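Alpha/beta hydrolase fold protein (Sphaerobacter thermophilus, PDB 3R0V) probably acts as a hydrolase of the alpha/beta hydrolase fold, and holds a D-malate molecule in its pocket in the crystal. Local coordinates at residues G31-R36 with P176-V181; A150-M155 with Q168-P173. One frame throughout, in Å; residues are numbered along the deposited sequence.

Contact 1: residues G31-R36 with P176-V181; sequences GALSTR and PGMEAV. With MLT (D-malate), chain F.
The carbonyl oxygen of G31, gripped by S34 N, S34 OG and the guanidinium of R60, closes the type II turn that sets L33 against M178 and V181. This turn follows strand 25-29 of the alpha/beta hydrolase fold and illustrates how one tight loop can serve two surfaces. On one of them A32 N gives a nearly straight hydrogen bond (166°) to O1 of D-malate at 2.9 Å; S96 N also binds the ligand, an arrangement consistent with an oxyanion hole. S34 OG lies 2.7 Å from G31 O.

L33, at the third position of the turn with a positive phi of 66°, carries the packing on helix 175-180. Its CB rests 4.0 Å from CG of the selenomethionine M178, whose extended chain runs on toward helix 147-158. With CG of L33 anti to the carbonyl carbon (chi1 -54°), the branch CD2 approaches the helix backbone, 3.6 Å from M178 O. V181 closes the interface with both of its methyls. CG1 meets T35 CG2 at 4.2 Å, the two side chains set obliquely, while CG2 lies against the backbone of L33, 3.7 Å from L33 O.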
loop_
_atom_site.group_PDB
_atom_site.type_symbol
_atom_site.label_atom_id
_atom_site.label_comp_id
_atom_site.label_asym_id
_atom_site.label_seq_id
_atom_site.Cartn_x
_atom_site.Cartn_y
_atom_site.Cartn_z
ATOM N N GLY A 31 1.013 -2.384 1.618
ATOM C CA GLY A 31 0.819 -1.311 2.580
ATOM C C GLY A 31 1.501 -1.542 3.916
ATOM O O GLY A 31 2.471 -2.290 4.021
ATOM N N ALA A 32 0.984 -0.885 4.950
ATOM C CA ALA A 32 1.589 -0.979 6.271
ATOM C C ALA A 32 1.614 -2.436 6.721
ATOM O O ALA A 32 0.653 -3.177 6.530
ATOM C CB ALA A 32 0.830 -0.102 7.266
ATOM N N LEU A 33 2.744 -2.831 7.304
ATOM C CA LEU A 33 2.926 -4.161 7.884
ATOM C C LEU A 33 2.905 -5.294 6.877
ATOM O O LEU A 33 2.845 -6.460 7.258
ATOM C CB LEU A 33 1.906 -4.428 8.997
ATOM C CG LEU A 33 1.914 -3.344 10.075
ATOM C CD1 LEU A 33 0.723 -3.531 11.001
ATOM C CD2 LEU A 33 3.218 -3.366 10.870
ATOM N N SER A 34 2.957 -4.955 5.595
ATOM C CA SER A 34 2.963 -5.967 4.553
ATOM C C SER A 34 4.376 -6.415 4.225
ATOM O O SER A 34 5.340 -5.669 4.402
ATOM C CB SER A 34 2.352 -5.394 3.279
ATOM O OG SER A 34 3.266 -4.487 2.685
ATOM N N THR A 35 4.489 -7.635 3.715
ATOM C CA THR A 35 5.701 -8.064 3.020
ATOM C C THR A 35 5.235 -8.610 1.685
ATOM O O THR A 35 4.048 -8.536 1.363
ATOM C CB THR A 35 6.449 -9.159 3.776
ATOM O OG1 THR A 35 5.658 -10.355 3.792
ATOM C CG2 THR A 35 6.766 -8.712 5.205
ATOM N N ARG A 36 6.152 -9.169 0.904
ATOM C CA ARG A 36 5.784 -9.644 -0.423
ATOM C C ARG A 36 4.798 -10.811 -0.357
ATOM O O ARG A 36 4.002 -11.004 -1.275
ATOM C CB ARG A 36 7.031 -9.987 -1.254
ATOM C CG ARG A 36 7.730 -11.298 -0.934
ATOM C CD ARG A 36 9.058 -11.338 -1.683
ATOM N NE ARG A 36 9.598 -12.684 -1.842
ATOM C CZ ARG A 36 10.552 -13.186 -1.067
ATOM N NH1 ARG A 36 10.992 -14.421 -1.259
ATOM N NH2 ARG A 36 11.069 -12.443 -0.097
ATOM N N PRO A 176 2.014 -12.440 14.171
ATOM C CA PRO A 176 3.471 -12.413 14.372
ATOM C C PRO A 176 4.239 -11.761 13.212
ATOM O O PRO A 176 5.220 -11.053 13.466
ATOM C CB PRO A 176 3.838 -13.896 14.497
ATOM C CG PRO A 176 2.586 -14.554 14.982
ATOM C CD PRO A 176 1.453 -13.795 14.339
ATOM N N GLY A 177 3.787 -11.969 11.976
ATOM C CA GLY A 177 4.427 -11.349 10.827
ATOM C C GLY A 177 4.342 -9.834 10.884
ATOM O O GLY A 177 5.272 -9.132 10.493
HETATM N N MSE A 178 3.217 -9.323 11.375
HETATM C CA MSE A 178 3.042 -7.887 11.509
HETATM C C MSE A 178 3.951 -7.335 12.599
HETATM O O MSE A 178 4.614 -6.304 12.417
HETATM C CB MSE A 178 1.584 -7.562 11.829
HETATM C CG MSE A 178 0.633 -7.861 10.696
HETATM SE SE MSE A 178 -1.216 -7.509 11.239
HETATM C CE MSE A 178 -1.957 -7.214 9.470
ATOM N N GLU A 179 3.997 -8.023 13.732
ATOM C CA GLU A 179 4.904 -7.611 14.794
ATOM C C GLU A 179 6.342 -7.558 14.293
ATOM O O GLU A 179 7.094 -6.638 14.634
ATOM C CB GLU A 179 4.818 -8.563 15.991
ATOM C CG GLU A 179 3.534 -8.459 16.782
ATOM C CD GLU A 179 3.442 -9.498 17.890
ATOM O OE1 GLU A 179 3.878 -10.647 17.671
ATOM O OE2 GLU A 179 2.919 -9.170 18.974
ATOM N N ALA A 180 6.726 -8.545 13.489
ATOM C CA ALA A 180 8.102 -8.611 12.999
ATOM C C ALA A 180 8.516 -7.374 12.205
ATOM O O ALA A 180 9.691 -6.993 12.204
ATOM C CB ALA A 180 8.317 -9.876 12.169
ATOM N N VAL A 181 7.563 -6.742 11.526
ATOM C CA VAL A 181 7.881 -5.559 10.729
ATOM C C VAL A 181 7.289 -4.276 11.316
ATOM O O VAL A 181 7.218 -3.258 10.631
ATOM C CB VAL A 181 7.467 -5.715 9.241
ATOM C CG1 VAL A 181 8.278 -6.833 8.584
ATOM C CG2 VAL A 181 5.990 -5.985 9.111
HETATM C C1 MLT F . -2.531 0.843 5.628
HETATM O O1 MLT F . -1.628 0.436 4.827
HETATM O O2 MLT F . -2.949 2.000 5.603
HETATM C C2 MLT F . -3.096 -0.154 6.602
HETATM O O3 MLT F . -2.694 -1.461 6.246
HETATM C C3 MLT F . -4.615 -0.053 6.657
HETATM C C4 MLT F . -5.196 -1.280 7.327
HETATM O O4 MLT F . -4.490 -2.281 7.581
HETATM O O5 MLT F . -6.404 -1.309 7.638
#

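Contact 2: residues A150-M155 with Q168-P173; sequences AVTYFM and QMQQAP. With MLT (D-malate), chain F.
M155 and M169, both selenomethionines, reach toward each other, tip to tip, between helices 147-158 and 163-170, and beside them T152 meets Q170. The methionine pair is an apolar meeting of SE and methyl groups. M155 is deposited in two conformers and the modelled approach is implausibly close, so its exact separation is doubtful. M155 is extended, pointing its SE end at helix 163-170, while M169 bends at its last torsion (chi3 72°), which sets its methyl CE beside that of M155. At the second pair, the extended side chain of Q170 crosses that of T152 at about a right angle, bringing NE2 to the hydroxyl. Q170 NE2 lies 2.8 Å from T152 OG1, but the N-H points well off the oxygen (118°): a weak bond, and a doubtful one because Q170 is modelled in two conformers.

What holds the hydroxyl is its own helix: T152 OG1 is hydrogen-bonded to G148 O, one turn back. V166 packs on both T152 and M155, and W175 of the following helix touches T152 and Q170. On the pocket side, the neighbouring F154 turns its ring edge to the bound D-malate, CZ standing 3.4 Å from the ligand's C2. The two consecutive helices belong to the helical cap that alpha/beta hydrolases commonly insert between strands of the central sheet, here between 111-117 and 209-213, over the ligand pocket.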
loop_
_atom_site.group_PDB
_atom_site.type_symbol
_atom_site.label_atom_id
_atom_site.label_comp_id
_atom_site.label_asym_id
_atom_site.label_seq_id
_atom_site.Cartn_x
_atom_site.Cartn_y
_atom_site.Cartn_z
ATOM N N ALA A 150 2.432 -1.652 19.382
ATOM C CA ALA A 150 2.600 -0.699 18.279
ATOM C C ALA A 150 1.634 -0.993 17.133
ATOM O O ALA A 150 1.016 -0.085 16.587
ATOM C CB ALA A 150 4.041 -0.699 17.777
ATOM N N VAL A 151 1.482 -2.265 16.783
ATOM C CA VAL A 151 0.515 -2.640 15.756
ATOM C C VAL A 151 -0.908 -2.291 16.193
ATOM O O VAL A 151 -1.671 -1.728 15.414
ATOM C CB VAL A 151 0.596 -4.142 15.421
ATOM C CG1 VAL A 151 -0.480 -4.514 14.398
ATOM C CG2 VAL A 151 1.986 -4.488 14.883
ATOM N N THR A 152 -1.262 -2.627 17.432
ATOM C CA THR A 152 -2.583 -2.310 17.954
ATOM C C THR A 152 -2.855 -0.805 17.908
ATOM O O THR A 152 -3.947 -0.371 17.542
ATOM C CB THR A 152 -2.706 -2.814 19.390
ATOM O OG1 THR A 152 -2.551 -4.235 19.385
ATOM C CG2 THR A 152 -4.073 -2.460 19.970
ATOM N N TYR A 153 -1.842 -0.020 18.258
ATOM C CA TYR A 153 -1.952 1.430 18.274
ATOM C C TYR A 153 -2.135 1.961 16.856
ATOM O O TYR A 153 -3.008 2.786 16.606
ATOM C CB TYR A 153 -0.726 2.050 18.953
ATOM C CG TYR A 153 -0.789 3.549 19.110
ATOM C CD1 TYR A 153 -1.668 4.141 20.008
ATOM C CD2 TYR A 153 0.057 4.370 18.376
ATOM C CE1 TYR A 153 -1.713 5.523 20.161
ATOM C CE2 TYR A 153 0.026 5.746 18.525
ATOM C CZ TYR A 153 -0.865 6.312 19.407
ATOM O OH TYR A 153 -0.907 7.677 19.562
ATOM N N PHE A 154 -1.306 1.486 15.929
ATOM C CA PHE A 154 -1.479 1.860 14.526
ATOM C C PHE A 154 -2.905 1.558 14.044
ATOM O O PHE A 154 -3.571 2.408 13.446
ATOM C CB PHE A 154 -0.476 1.113 13.641
ATOM C CG PHE A 154 -0.877 1.064 12.186
ATOM C CD1 PHE A 154 -0.792 2.192 11.388
ATOM C CD2 PHE A 154 -1.361 -0.103 11.631
ATOM C CE1 PHE A 154 -1.171 2.139 10.057
ATOM C CE2 PHE A 154 -1.747 -0.154 10.303
ATOM C CZ PHE A 154 -1.650 0.960 9.527
HETATM N N MSE A 155 -3.393 0.353 14.315
HETATM C CA MSE A 155 -4.702 -0.019 13.807
HETATM C C MSE A 155 -5.838 0.770 14.421
HETATM O O MSE A 155 -6.739 1.197 13.711
HETATM C CB MSE A 155 -4.936 -1.505 13.976
HETATM C CG MSE A 155 -3.973 -2.283 13.144
HETATM SE SE MSE A 155 -4.415 -4.138 13.080
HETATM C CE MSE A 155 -3.039 -4.657 11.793
ATOM N N GLN A 168 -9.322 -9.389 17.385
ATOM C CA GLN A 168 -9.452 -10.590 16.567
ATOM C C GLN A 168 -8.210 -10.819 15.700
ATOM O O GLN A 168 -7.734 -11.947 15.576
ATOM C CB GLN A 168 -10.702 -10.509 15.690
ATOM C CG GLN A 168 -10.974 -11.777 14.908
ATOM C CD GLN A 168 -11.126 -12.984 15.807
ATOM O OE1 GLN A 168 -11.725 -12.902 16.879
ATOM N NE2 GLN A 168 -10.576 -14.115 15.377
HETATM N N MSE A 169 -7.680 -9.748 15.108
HETATM C CA MSE A 169 -6.438 -9.861 14.326
HETATM C C MSE A 169 -5.298 -10.444 15.160
HETATM O O MSE A 169 -4.462 -11.196 14.655
HETATM C CB MSE A 169 -5.991 -8.504 13.789
HETATM C CG MSE A 169 -7.027 -7.716 13.032
HETATM SE SE MSE A 169 -6.221 -6.072 12.374
HETATM C CE MSE A 169 -5.133 -6.893 10.985
ATOM N N GLN A 170 -5.250 -10.076 16.434
ATOM C CA GLN A 170 -4.199 -10.534 17.334
ATOM C C GLN A 170 -4.239 -12.046 17.524
ATOM O O GLN A 170 -3.246 -12.663 17.914
ATOM C CB GLN A 170 -4.329 -9.832 18.686
ATOM C CG GLN A 170 -4.040 -8.352 18.611
ATOM C CD GLN A 170 -4.652 -7.561 19.750
ATOM O OE1 GLN A 170 -5.269 -8.122 20.659
ATOM N NE2 GLN A 170 -4.501 -6.243 19.691
ATOM N N GLN A 171 -5.398 -12.636 17.256
ATOM C CA GLN A 171 -5.581 -14.074 17.400
ATOM C C GLN A 171 -5.257 -14.814 16.104
ATOM O O GLN A 171 -5.193 -16.041 16.088
ATOM C CB GLN A 171 -7.019 -14.387 17.830
ATOM C CG GLN A 171 -7.416 -13.790 19.171
ATOM C CD GLN A 171 -6.676 -14.425 20.327
ATOM O OE1 GLN A 171 -6.007 -15.445 20.165
ATOM N NE2 GLN A 171 -6.795 -13.827 21.507
ATOM N N ALA A 172 -5.056 -14.069 15.022
ATOM C CA ALA A 172 -4.858 -14.673 13.706
ATOM C C ALA A 172 -3.395 -15.010 13.427
ATOM O O ALA A 172 -2.490 -14.437 14.035
ATOM C CB ALA A 172 -5.394 -13.768 12.621
ATOM N N PRO A 173 -3.162 -15.950 12.500
ATOM C CA PRO A 173 -1.795 -16.299 12.100
ATOM C C PRO A 173 -1.004 -15.121 11.525
ATOM O O PRO A 173 0.221 -15.172 11.548
ATOM C CB PRO A 173 -2.014 -17.369 11.023
ATOM C CG PRO A 173 -3.330 -17.992 11.381
ATOM C CD PRO A 173 -4.164 -16.851 11.897
HETATM C C1 MLT F . -2.531 0.843 5.628
HETATM O O1 MLT F . -1.628 0.436 4.827
HETATM O O2 MLT F . -2.949 2.000 5.603
HETATM C C2 MLT F . -3.096 -0.154 6.602
HETATM O O3 MLT F . -2.694 -1.461 6.246
HETATM C C3 MLT F . -4.615 -0.053 6.657
HETATM C C4 MLT F . -5.196 -1.280 7.327
HETATM O O4 MLT F . -4.490 -2.281 7.581
HETATM O O5 MLT F . -6.404 -1.309 7.638
#

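Contact 2 is nested along the chain inside the loop closed by contact 1, and their centres lie 11 Å apart. Contact 1 joins the loop after strand 25-29 of the central sheet to cap helix 175-180, whereas contact 2 stays within the cap, between helices 147-158 and 163-170. The two meet directly: M178 CE lies 3.5 Å from M169 CE, L33 CD1 packs on V151 CG1 at 3.7 Å, and A32 CB touches F154 CZ at 3.5 Å. Both reach D-malate, one through a backbone N-H and the other through a ring edge. The pair exemplifies a general principle of this fold, a pocket lined jointly by core loops and a helical cap.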